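Local coordinates for protein collagen alpha-1(XX) chain (Homo sapiens, PDB 5KF4) that forms a fibronectin type III domain of a collagen chain, a beta-sandwich module that probably serves in extracellular matrix architecture or binding, at residues A34-S48 with T74-G86. Residues are numbered along the deposited sequence; the frame is centred on the assembly and turned at random.
Sequences APRHPLKYLIVWRAS and TEYLVSVFPIYEG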
loop_
_atom_site.group_PDB
_atom_site.type_symbol
_atom_site.label_atom_id
_atom_site.label_comp_id
_atom_site.label_asym_id
_atom_site.label_seq_id
_atom_site.Cartn_x
_atom_site.Cartn_y
_atom_site.Cartn_z
ATOM N N ALA A 34 9.321 -10.464 -1.288
ATOM C CA ALA A 34 9.909 -11.557 -2.046
ATOM C C ALA A 34 11.432 -11.525 -1.882
ATOM O O ALA A 34 11.997 -10.468 -1.583
ATOM C CB ALA A 34 9.510 -11.461 -3.510
ATOM N N PRO A 35 12.097 -12.683 -2.060
ATOM C CA PRO A 35 13.557 -12.813 -1.933
ATOM C C PRO A 35 14.318 -11.811 -2.798
ATOM O O PRO A 35 15.369 -11.314 -2.392
ATOM C CB PRO A 35 13.834 -14.243 -2.404
ATOM C CG PRO A 35 12.565 -14.977 -2.193
ATOM C CD PRO A 35 11.435 -13.993 -2.211
ATOM N N ARG A 36 13.786 -11.519 -3.977
ATOM C CA ARG A 36 14.341 -10.464 -4.811
ATOM C C ARG A 36 13.716 -9.133 -4.433
ATOM O O ARG A 36 12.534 -8.890 -4.677
ATOM C CB ARG A 36 14.085 -10.761 -6.291
ATOM C CG ARG A 36 15.024 -10.089 -7.276
ATOM C CD ARG A 36 14.649 -10.495 -8.692
ATOM N NE ARG A 36 14.826 -9.411 -9.655
ATOM C CZ ARG A 36 14.189 -9.344 -10.819
ATOM N NH1 ARG A 36 13.327 -10.294 -11.158
ATOM N NH2 ARG A 36 14.406 -8.327 -11.644
ATOM N N HIS A 37 14.516 -8.271 -3.820
ATOM C CA HIS A 37 14.009 -6.991 -3.362
ATOM C C HIS A 37 13.888 -6.041 -4.550
ATOM O O HIS A 37 14.777 -5.988 -5.401
ATOM C CB HIS A 37 14.919 -6.423 -2.277
ATOM C CG HIS A 37 14.808 -7.148 -0.971
ATOM N ND1 HIS A 37 14.089 -8.314 -0.832
ATOM C CD2 HIS A 37 15.326 -6.874 0.249
ATOM C CE1 HIS A 37 14.168 -8.730 0.421
ATOM N NE2 HIS A 37 14.912 -7.874 1.096
ATOM N N PRO A 38 12.790 -5.276 -4.607
ATOM C CA PRO A 38 12.594 -4.382 -5.749
ATOM C C PRO A 38 13.429 -3.120 -5.657
ATOM O O PRO A 38 14.224 -2.971 -4.732
ATOM C CB PRO A 38 11.101 -4.066 -5.677
ATOM C CG PRO A 38 10.794 -4.119 -4.225
ATOM C CD PRO A 38 11.636 -5.254 -3.686
ATOM N N LEU A 39 13.307 -2.256 -6.657
ATOM C CA LEU A 39 13.945 -0.958 -6.584
ATOM C C LEU A 39 13.073 -0.114 -5.670
ATOM O O LEU A 39 13.579 0.626 -4.828
ATOM C CB LEU A 39 14.117 -0.321 -7.964
ATOM C CG LEU A 39 15.352 -0.787 -8.747
ATOM C CD1 LEU A 39 15.171 -2.196 -9.301
ATOM C CD2 LEU A 39 15.707 0.190 -9.855
ATOM N N LYS A 40 11.757 -0.255 -5.829
ATOM C CA LYS A 40 10.786 0.546 -5.082
ATOM C C LYS A 40 9.464 -0.192 -4.799
ATOM O O LYS A 40 9.191 -1.250 -5.369
ATOM C CB LYS A 40 10.470 1.847 -5.839
ATOM C CG LYS A 40 11.649 2.781 -6.094
ATOM C CD LYS A 40 12.145 3.402 -4.791
ATOM C CE LYS A 40 13.457 4.147 -4.987
ATOM N NZ LYS A 40 13.894 4.831 -3.738
ATOM N N TYR A 41 8.653 0.391 -3.913
ATOM C CA TYR A 41 7.261 -0.018 -3.688
ATOM C C TYR A 41 6.301 1.163 -3.845
ATOM O O TYR A 41 6.563 2.244 -3.322
ATOM C CB TYR A 41 7.061 -0.622 -2.291
ATOM C CG TYR A 41 7.541 -2.042 -2.105
ATOM C CD1 TYR A 41 6.820 -3.109 -2.631
ATOM C CD2 TYR A 41 8.686 -2.323 -1.371
ATOM C CE1 TYR A 41 7.238 -4.409 -2.458
ATOM C CE2 TYR A 41 9.112 -3.629 -1.190
ATOM C CZ TYR A 41 8.385 -4.667 -1.736
ATOM O OH TYR A 41 8.803 -5.968 -1.562
ATOM N N LEU A 42 5.183 0.955 -4.539
ATOM C CA LEU A 42 4.129 1.969 -4.595
ATOM C C LEU A 42 3.001 1.657 -3.614
ATOM O O LEU A 42 2.368 0.604 -3.694
ATOM C CB LEU A 42 3.551 2.092 -6.006
ATOM C CG LEU A 42 2.295 2.971 -6.095
ATOM C CD1 LEU A 42 2.602 4.432 -5.775
ATOM C CD2 LEU A 42 1.588 2.840 -7.433
ATOM N N ILE A 43 2.731 2.602 -2.719
ATOM C CA ILE A 43 1.661 2.476 -1.731
ATOM C C ILE A 43 0.515 3.456 -2.004
ATOM O O ILE A 43 0.735 4.660 -2.143
ATOM C CB ILE A 43 2.198 2.704 -0.306
ATOM C CG1 ILE A 43 3.237 1.635 0.036
ATOM C CG2 ILE A 43 1.068 2.683 0.704
ATOM C CD1 ILE A 43 4.284 2.095 1.009
ATOM N N VAL A 44 -0.706 2.927 -2.076
ATOM C CA VAL A 44 -1.888 3.716 -2.425
ATOM C C VAL A 44 -2.985 3.581 -1.373
ATOM O O VAL A 44 -3.361 2.467 -1.012
ATOM C CB VAL A 44 -2.472 3.271 -3.786
ATOM C CG1 VAL A 44 -3.639 4.162 -4.189
ATOM C CG2 VAL A 44 -1.394 3.256 -4.861
ATOM N N TRP A 45 -3.501 4.701 -0.877
ATOM C CA TRP A 45 -4.658 4.647 0.016
ATOM C C TRP A 45 -5.699 5.718 -0.311
ATOM O O TRP A 45 -5.357 6.861 -0.611
ATOM C CB TRP A 45 -4.224 4.768 1.482
ATOM C CG TRP A 45 -3.573 6.067 1.834
ATOM C CD1 TRP A 45 -4.133 7.096 2.526
ATOM C CD2 TRP A 45 -2.237 6.476 1.514
ATOM N NE1 TRP A 45 -3.230 8.125 2.660
ATOM C CE2 TRP A 45 -2.058 7.769 2.045
ATOM C CE3 TRP A 45 -1.176 5.875 0.827
ATOM C CZ2 TRP A 45 -0.863 8.472 1.912
ATOM C CZ3 TRP A 45 0.008 6.571 0.698
ATOM C CH2 TRP A 45 0.156 7.857 1.239
ATOM N N ARG A 46 -6.969 5.328 -0.265
ATOM C CA ARG A 46 -8.080 6.230 -0.554
ATOM C C ARG A 46 -9.274 5.942 0.345
ATOM O O ARG A 46 -9.464 4.811 0.791
ATOM C CB ARG A 46 -8.523 6.139 -2.015
ATOM C CG ARG A 46 -8.994 4.769 -2.457
ATOM C CD ARG A 46 -9.422 4.808 -3.912
ATOM N NE ARG A 46 -10.407 5.867 -4.129
ATOM C CZ ARG A 46 -10.735 6.362 -5.318
ATOM N NH1 ARG A 46 -10.156 5.899 -6.419
ATOM N NH2 ARG A 46 -11.644 7.325 -5.407
ATOM N N ALA A 47 -10.081 6.962 0.614
ATOM C CA ALA A 47 -11.308 6.751 1.366
ATOM C C ALA A 47 -12.262 5.917 0.511
ATOM O O ALA A 47 -12.543 6.260 -0.639
ATOM C CB ALA A 47 -11.943 8.084 1.754
ATOM N N SER A 48 -12.761 4.825 1.087
ATOM C CA SER A 48 -13.545 3.834 0.346
ATOM C C SER A 48 -14.868 4.374 -0.197
ATOM O O SER A 48 -15.438 3.801 -1.127
ATOM C CB SER A 48 -13.814 2.604 1.222
ATOM O OG SER A 48 -14.852 2.846 2.154
ATOM N N THR A 74 -12.845 6.603 9.315
ATOM C CA THR A 74 -12.867 6.503 7.863
ATOM C C THR A 74 -12.316 5.170 7.377
ATOM O O THR A 74 -11.307 4.684 7.880
ATOM C CB THR A 74 -12.060 7.649 7.218
ATOM O OG1 THR A 74 -12.479 8.903 7.771
ATOM C CG2 THR A 74 -12.260 7.666 5.709
ATOM N N GLU A 75 -12.987 4.588 6.390
ATOM C CA GLU A 75 -12.532 3.349 5.781
ATOM C C GLU A 75 -11.608 3.648 4.610
ATOM O O GLU A 75 -11.938 4.440 3.725
ATOM C CB GLU A 75 -13.715 2.506 5.309
ATOM C CG GLU A 75 -13.315 1.163 4.728
ATOM C CD GLU A 75 -14.499 0.249 4.487
ATOM O OE1 GLU A 75 -15.559 0.747 4.059
ATOM O OE2 GLU A 75 -14.365 -0.969 4.719
ATOM N N TYR A 76 -10.438 3.020 4.620
ATOM C CA TYR A 76 -9.480 3.180 3.538
ATOM C C TYR A 76 -9.181 1.882 2.800
ATOM O O TYR A 76 -9.055 0.826 3.414
ATOM C CB TYR A 76 -8.168 3.770 4.069
ATOM C CG TYR A 76 -8.245 5.234 4.434
ATOM C CD1 TYR A 76 -8.053 6.215 3.472
ATOM C CD2 TYR A 76 -8.503 5.638 5.736
ATOM C CE1 TYR A 76 -8.116 7.552 3.793
ATOM C CE2 TYR A 76 -8.569 6.977 6.064
ATOM C CZ TYR A 76 -8.375 7.927 5.088
ATOM O OH TYR A 76 -8.439 9.264 5.404
ATOM N N LEU A 77 -9.087 1.971 1.476
ATOM C CA LEU A 77 -8.520 0.896 0.678
ATOM C C LEU A 77 -7.027 1.137 0.579
ATOM O O LEU A 77 -6.597 2.179 0.095
ATOM C CB LEU A 77 -9.143 0.831 -0.717
ATOM C CG LEU A 77 -8.736 -0.401 -1.534
ATOM C CD1 LEU A 77 -9.151 -1.688 -0.827
ATOM C CD2 LEU A 77 -9.311 -0.345 -2.944
ATOM N N VAL A 78 -6.234 0.173 1.024
ATOM C CA VAL A 78 -4.792 0.361 1.091
ATOM C C VAL A 78 -4.075 -0.648 0.203
ATOM O O VAL A 78 -4.285 -1.844 0.339
ATOM C CB VAL A 78 -4.284 0.225 2.532
ATOM C CG1 VAL A 78 -2.792 0.427 2.574
ATOM C CG2 VAL A 78 -4.979 1.234 3.431
ATOM N N SER A 79 -3.234 -0.165 -0.707
ATOM C CA SER A 79 -2.579 -1.041 -1.674
ATOM C C SER A 79 -1.054 -0.939 -1.638
ATOM O O SER A 79 -0.495 0.131 -1.392
ATOM C CB SER A 79 -3.087 -0.736 -3.082
ATOM O OG SER A 79 -4.488 -0.935 -3.172
ATOM N N VAL A 80 -0.392 -2.067 -1.893
ATOM C CA VAL A 80 1.065 -2.119 -1.973
ATOM C C VAL A 80 1.521 -2.660 -3.324
ATOM O O VAL A 80 1.312 -3.829 -3.625
ATOM C CB VAL A 80 1.659 -3.002 -0.865
ATOM C CG1 VAL A 80 3.177 -3.044 -0.972
ATOM C CG2 VAL A 80 1.230 -2.502 0.495
ATOM N N PHE A 81 2.150 -1.810 -4.127
ATOM C CA PHE A 81 2.610 -2.194 -5.461
ATOM C C PHE A 81 4.129 -2.287 -5.514
ATOM O O PHE A 81 4.823 -1.313 -5.234
ATOM C CB PHE A 81 2.122 -1.193 -6.504
ATOM C CG PHE A 81 0.636 -1.199 -6.709
ATOM C CD1 PHE A 81 0.055 -2.050 -7.633
ATOM C CD2 PHE A 81 -0.182 -0.349 -5.977
ATOM C CE1 PHE A 81 -1.312 -2.048 -7.833
ATOM C CE2 PHE A 81 -1.552 -0.346 -6.169
ATOM C CZ PHE A 81 -2.118 -1.196 -7.096
ATOM N N PRO A 82 4.659 -3.461 -5.882
ATOM C CA PRO A 82 6.116 -3.560 -6.015
ATOM C C PRO A 82 6.628 -2.916 -7.299
ATOM O O PRO A 82 6.017 -3.085 -8.359
ATOM C CB PRO A 82 6.364 -5.072 -6.030
ATOM C CG PRO A 82 5.095 -5.659 -6.567
ATOM C CD PRO A 82 3.973 -4.734 -6.168
ATOM N N ILE A 83 7.754 -2.213 -7.210
ATOM C CA ILE A 83 8.320 -1.571 -8.389
ATOM C C ILE A 83 9.706 -2.136 -8.701
ATOM O O ILE A 83 10.681 -1.868 -7.996
ATOM C CB ILE A 83 8.423 -0.030 -8.209
ATOM C CG1 ILE A 83 7.069 0.577 -7.822
ATOM C CG2 ILE A 83 8.992 0.626 -9.461
ATOM C CD1 ILE A 83 5.972 0.359 -8.836
ATOM N N TYR A 84 9.763 -2.948 -9.751
ATOM C CA TYR A 84 10.998 -3.529 -10.254
ATOM C C TYR A 84 11.307 -2.905 -11.613
ATOM O O TYR A 84 10.602 -2.000 -12.062
ATOM C CB TYR A 84 10.878 -5.049 -10.380
ATOM C CG TYR A 84 10.754 -5.801 -9.069
ATOM C CD1 TYR A 84 9.545 -5.848 -8.384
ATOM C CD2 TYR A 84 11.833 -6.499 -8.539
ATOM C CE1 TYR A 84 9.415 -6.549 -7.205
ATOM C CE2 TYR A 84 11.713 -7.205 -7.355
ATOM C CZ TYR A 84 10.505 -7.222 -6.693
ATOM O OH TYR A 84 10.374 -7.911 -5.512
ATOM N N GLU A 85 12.356 -3.388 -12.265
ATOM C CA GLU A 85 12.661 -3.005 -13.644
ATOM C C GLU A 85 11.662 -3.559 -14.666
ATOM O O GLU A 85 11.461 -2.973 -15.730
ATOM C CB GLU A 85 14.081 -3.439 -14.019
ATOM C CG GLU A 85 14.638 -2.766 -15.278
ATOM C CD GLU A 85 14.886 -1.271 -15.131
ATOM O OE1 GLU A 85 14.719 -0.727 -14.019
ATOM O OE2 GLU A 85 15.252 -0.636 -16.142
ATOM N N GLY A 86 11.043 -4.690 -14.341
ATOM C CA GLY A 86 10.126 -5.357 -15.254
ATOM C C GLY A 86 8.720 -4.790 -15.301
ATOM O O GLY A 86 7.863 -5.296 -16.029
#
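Ser48 and Glu75 close one end of an antiparallel strand pair twice over: Ser48 N gives a nearly straight bond to Glu75 O (2.8 Å, 168° at the hydrogen), and Ser48 OG donates to Glu75 OE1 at 2.9 Å, meeting the carboxylate from above its plane. With CG anti to the backbone N (chi1 -177°) and the chain extended beyond it, Glu75 lies alongside the serine hydroxyl. A leucine in place of Glu75 would probably keep the backbone bond but leave the Ser48 hydroxyl without its carboxylate mate and free to turn. At the other end Tyr84 lies against Pro38, whose CB sits over the centre of the ring, 3.3 Å from its centroid, a CH-pi contact; the phenol OH bonds to Arg36 O, which lies at the ring edge. In between, paired N-H...O bonds link Arg46 with Leu77, Val44 with Ser79 and Lys40 with Ile83; Leu42 and Phe81 continue the ladder, their two bonds modelled doubtfully short. The ladder ends in a classic beta bulge, where Leu39 and Lys40 both face Ile83; Lys40 N bonds well to Ile83 O (2.9 Å), Leu39 N only weakly. On one face of the sheet, Leu42 and Phe81 lie side by side, and Val44 CG2 touches Phe81 CE2 at 3.8 Å. On the other, Tyr41 CE1 meets Pro82 CB at 3.7 Å. Near the Ser48 end, Trp45 turns its edge to the face of Tyr76 in an offset edge-to-face pair, planes at 61°. Tyr76 OH is held by Ala71 N. These two strands are the central ones of the four-stranded sheet of the fibronectin type III sandwich, with strand 54-59 beside 40-47 and strand 87-97 beside 75-84; Ile43, Trp45 and Val78 pack on Leu67 of strand 64-67 in the facing sheet, while Tyr41 meets Trp31 of strand 27-32 edge-to-face.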